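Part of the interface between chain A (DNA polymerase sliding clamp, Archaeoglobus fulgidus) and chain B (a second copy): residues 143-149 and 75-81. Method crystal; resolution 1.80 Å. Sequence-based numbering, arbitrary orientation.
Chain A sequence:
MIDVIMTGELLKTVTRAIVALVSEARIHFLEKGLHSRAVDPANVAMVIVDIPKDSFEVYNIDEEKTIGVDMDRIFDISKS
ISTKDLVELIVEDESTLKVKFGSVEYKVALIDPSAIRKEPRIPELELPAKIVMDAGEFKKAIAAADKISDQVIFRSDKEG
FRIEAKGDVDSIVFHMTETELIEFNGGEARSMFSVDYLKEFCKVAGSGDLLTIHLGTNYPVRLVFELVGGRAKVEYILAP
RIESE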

ATOM      1  N   ALA A 143      15.251   4.735  11.915  1.00 20.53           N
ATOM      2  CA  ALA A 143      15.007   4.748  10.477  1.00 21.69           C
ATOM      3  C   ALA A 143      15.951   5.725   9.785  1.00 22.10           C
ATOM      4  O   ALA A 143      16.442   5.451   8.689  1.00 23.38           O
ATOM      5  CB  ALA A 143      13.550   5.125  10.189  1.00 21.55           C
ATOM      6  N   ALA A 144      16.203   6.863  10.425  1.00 22.69           N
ATOM      7  CA  ALA A 144      17.101   7.869   9.864  1.00 22.98           C
ATOM      8  C   ALA A 144      18.536   7.338   9.866  1.00 23.45           C
ATOM      9  O   ALA A 144      19.258   7.461   8.875  1.00 23.28           O
ATOM     10  CB  ALA A 144      17.017   9.157  10.674  1.00 23.58           C
ATOM     11  N   ALA A 145      18.939   6.748  10.987  1.00 22.10           N
ATOM     12  CA  ALA A 145      20.281   6.194  11.121  1.00 22.76           C
ATOM     13  C   ALA A 145      20.522   5.081  10.105  1.00 22.51           C
ATOM     14  O   ALA A 145      21.621   4.949   9.564  1.00 22.76           O
ATOM     15  CB  ALA A 145      20.482   5.662  12.531  1.00 22.04           C
ATOM     16  N   ASP A 146      19.487   4.288   9.855  1.00 22.88           N
ATOM     17  CA  ASP A 146      19.559   3.172   8.918  1.00 24.42           C
ATOM     18  C   ASP A 146      19.929   3.602   7.498  1.00 25.02           C
ATOM     19  O   ASP A 146      20.437   2.801   6.712  1.00 25.40           O
ATOM     20  CB  ASP A 146      18.222   2.426   8.907  1.00 25.46           C
ATOM     21  CG  ASP A 146      18.197   1.276   7.916  1.00 26.69           C
ATOM     22  OD1 ASP A 146      19.085   0.400   7.986  1.00 26.86           O
ATOM     23  OD2 ASP A 146      17.278   1.247   7.073  1.00 27.95           O
ATOM     24  N   LYS A 147      19.676   4.860   7.164  1.00 25.27           N
ATOM     25  CA  LYS A 147      20.004   5.353   5.834  1.00 26.06           C
ATOM     26  C   LYS A 147      21.474   5.744   5.730  1.00 25.83           C
ATOM     27  O   LYS A 147      22.010   5.884   4.631  1.00 25.89           O
ATOM     28  CB  LYS A 147      19.126   6.556   5.488  1.00 27.38           C
ATOM     29  CG  LYS A 147      17.683   6.179   5.199  1.00 28.83           C
ATOM     30  CD  LYS A 147      16.840   7.394   4.883  1.00 30.32           C
ATOM     31  CE  LYS A 147      15.453   6.977   4.420  1.00 31.39           C
ATOM     32  NZ  LYS A 147      14.794   6.089   5.413  1.00 33.23           N
ATOM     33  N   ILE A 148      22.121   5.898   6.881  1.00 24.62           N
ATOM     34  CA  ILE A 148      23.522   6.302   6.940  1.00 24.67           C
ATOM     35  C   ILE A 148      24.511   5.170   7.210  1.00 24.30           C
ATOM     36  O   ILE A 148      25.573   5.098   6.585  1.00 24.24           O
ATOM     37  CB  ILE A 148      23.725   7.381   8.037  1.00 24.68           C
ATOM     38  CG1 ILE A 148      22.949   8.647   7.675  1.00 25.90           C
ATOM     39  CG2 ILE A 148      25.203   7.688   8.214  1.00 25.14           C
ATOM     40  CD1 ILE A 148      23.363   9.257   6.355  1.00 27.19           C
ATOM     41  N   SER A 149      24.163   4.285   8.136  1.00 23.50           N
ATOM     42  CA  SER A 149      25.063   3.203   8.505  1.00 23.32           C
ATOM     43  C   SER A 149      24.323   1.958   8.968  1.00 23.42           C
ATOM     44  O   SER A 149      23.099   1.957   9.086  1.00 23.09           O
ATOM     45  CB  SER A 149      25.995   3.695   9.619  1.00 23.37           C
ATOM     46  OG  SER A 149      26.891   2.685  10.044  1.00 23.81           O
TER
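Chain B 75-81: FDISKSI

Chain B lays the last part of a helix, continuing from earlier in the chain, and a type I turn from Ser B78 to Ile B81 against the late part of a chain A helix and the residues that follow it. The two backbones run in opposite senses: Ala A144 CA lies 5.7 Å from Ser B80 CA, and one turn on, Lys A147 CA is 6.8 Å from Ile B77 CA. Lys A147 covers the most surface. Its side chain, m at chi1 and then t, t, p, extends along chain B, bringing Lys A147 CE to 2.9 Å from Asp B76 O, 3.8 Å from Lys B79 CB and 4.0 Å from Ser B80 N; Lys A147 CD lies 4.1 Å from Ile B77 CA. Even so, no direct hydrogen bond joins the stretches. Ser B80 points toward chain A, its CB 4.2 Å from Ala A144 CA; its OG is turned back to its own backbone, donating to Ile B77 O at 2.6 Å. Ile B77 leaves its backbone sideways, but with chi1 and chi2 both m its CD1 reaches Ile A148 CD1 at 3.8 Å, an apolar contact. Beside it, Asp B76 OD2 lies 3.7 Å from Lys A147 CB, and the O of water 1 lies 2.6 Å from Asp B76 OD2, in hydrogen-bonding reach.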

ATOM      1  N   PHE B  75      17.689  12.840  -1.402  1.00 25.92           N
ATOM      2  CA  PHE B  75      16.417  12.185  -1.654  1.00 26.52           C
ATOM      3  C   PHE B  75      16.226  11.034  -0.673  1.00 27.14           C
ATOM      4  O   PHE B  75      15.146  10.852  -0.115  1.00 27.10           O
ATOM      5  CB  PHE B  75      16.357  11.652  -3.087  1.00 26.88           C
ATOM      6  CG  PHE B  75      15.050  10.997  -3.431  1.00 27.39           C
ATOM      7  CD1 PHE B  75      13.849  11.674  -3.245  1.00 27.53           C
ATOM      8  CD2 PHE B  75      15.017   9.706  -3.947  1.00 28.00           C
ATOM      9  CE1 PHE B  75      12.633  11.078  -3.567  1.00 27.84           C
ATOM     10  CE2 PHE B  75      13.806   9.102  -4.272  1.00 28.63           C
ATOM     11  CZ  PHE B  75      12.613   9.791  -4.083  1.00 28.30           C
ATOM     12  N   ASP B  76      17.282  10.259  -0.465  1.00 27.61           N
ATOM     13  CA  ASP B  76      17.208   9.132   0.451  1.00 29.00           C
ATOM     14  C   ASP B  76      16.884   9.635   1.855  1.00 29.05           C
ATOM     15  O   ASP B  76      15.986   9.114   2.514  1.00 29.07           O
ATOM     16  CB  ASP B  76      18.530   8.362   0.442  1.00 30.39           C
ATOM     17  CG  ASP B  76      18.435   7.033   1.164  1.00 31.99           C
ATOM     18  OD1 ASP B  76      17.383   6.367   1.050  1.00 33.29           O
ATOM     19  OD2 ASP B  76      19.415   6.644   1.833  1.00 33.48           O
ATOM     20  N   ILE B  77      17.601  10.663   2.296  1.00 29.28           N
ATOM     21  CA  ILE B  77      17.386  11.245   3.620  1.00 29.75           C
ATOM     22  C   ILE B  77      16.004  11.887   3.745  1.00 29.62           C
ATOM     23  O   ILE B  77      15.385  11.836   4.808  1.00 29.08           O
ATOM     24  CB  ILE B  77      18.456  12.319   3.941  1.00 30.26           C
ATOM     25  CG1 ILE B  77      19.845  11.677   3.986  1.00 31.24           C
ATOM     26  CG2 ILE B  77      18.140  12.996   5.265  1.00 31.76           C
ATOM     27  CD1 ILE B  77      20.013  10.623   5.072  1.00 32.46           C
ATOM     28  N   SER B  78      15.521  12.487   2.660  1.00 29.42           N
ATOM     29  CA  SER B  78      14.214  13.140   2.673  1.00 29.05           C
ATOM     30  C   SER B  78      13.085  12.149   2.944  1.00 28.84           C
ATOM     31  O   SER B  78      11.995  12.540   3.356  1.00 28.45           O
ATOM     32  CB  SER B  78      13.952  13.851   1.341  1.00 29.24           C
ATOM     33  OG  SER B  78      13.723  12.919   0.299  1.00 28.70           O
ATOM     34  N   LYS B  79      13.342  10.867   2.706  1.00 29.92           N
ATOM     35  CA  LYS B  79      12.328   9.847   2.940  1.00 30.04           C
ATOM     36  C   LYS B  79      12.070   9.653   4.433  1.00 30.01           C
ATOM     37  O   LYS B  79      11.035   9.120   4.825  1.00 30.11           O
ATOM     38  CB  LYS B  79      12.753   8.521   2.307  1.00 31.39           C
ATOM     39  CG  LYS B  79      12.787   8.556   0.788  1.00 32.40           C
ATOM     40  CD  LYS B  79      13.311   7.256   0.210  1.00 34.03           C
ATOM     41  CE  LYS B  79      13.320   7.310  -1.309  1.00 34.92           C
ATOM     42  NZ  LYS B  79      13.827   6.044  -1.908  1.00 36.44           N
ATOM     43  N   SER B  80      13.012  10.088   5.262  1.00 29.76           N
ATOM     44  CA  SER B  80      12.859   9.964   6.708  1.00 30.03           C
ATOM     45  C   SER B  80      12.258  11.250   7.271  1.00 29.53           C
ATOM     46  O   SER B  80      11.995  11.363   8.469  1.00 29.61           O
ATOM     47  CB  SER B  80      14.212   9.668   7.370  1.00 30.19           C
ATOM     48  OG  SER B  80      15.122  10.738   7.193  1.00 33.06           O
ATOM     49  N   ILE B  81      12.037  12.220   6.390  1.00 28.75           N
ATOM     50  CA  ILE B  81      11.452  13.494   6.785  1.00 27.59           C
ATOM     51  C   ILE B  81       9.951  13.463   6.506  1.00 27.97           C
ATOM     52  O   ILE B  81       9.511  12.953   5.472  1.00 27.25           O
ATOM     53  CB  ILE B  81      12.078  14.671   5.995  1.00 27.82           C
ATOM     54  CG1 ILE B  81      13.584  14.732   6.259  1.00 27.29           C
ATOM     55  CG2 ILE B  81      11.404  15.981   6.388  1.00 26.89           C
ATOM     56  CD1 ILE B  81      14.310  15.823   5.485  1.00 27.72           C
TER
HETATM   57  O   HOH W   1      20.262   4.236   2.263  1.00 44.53           O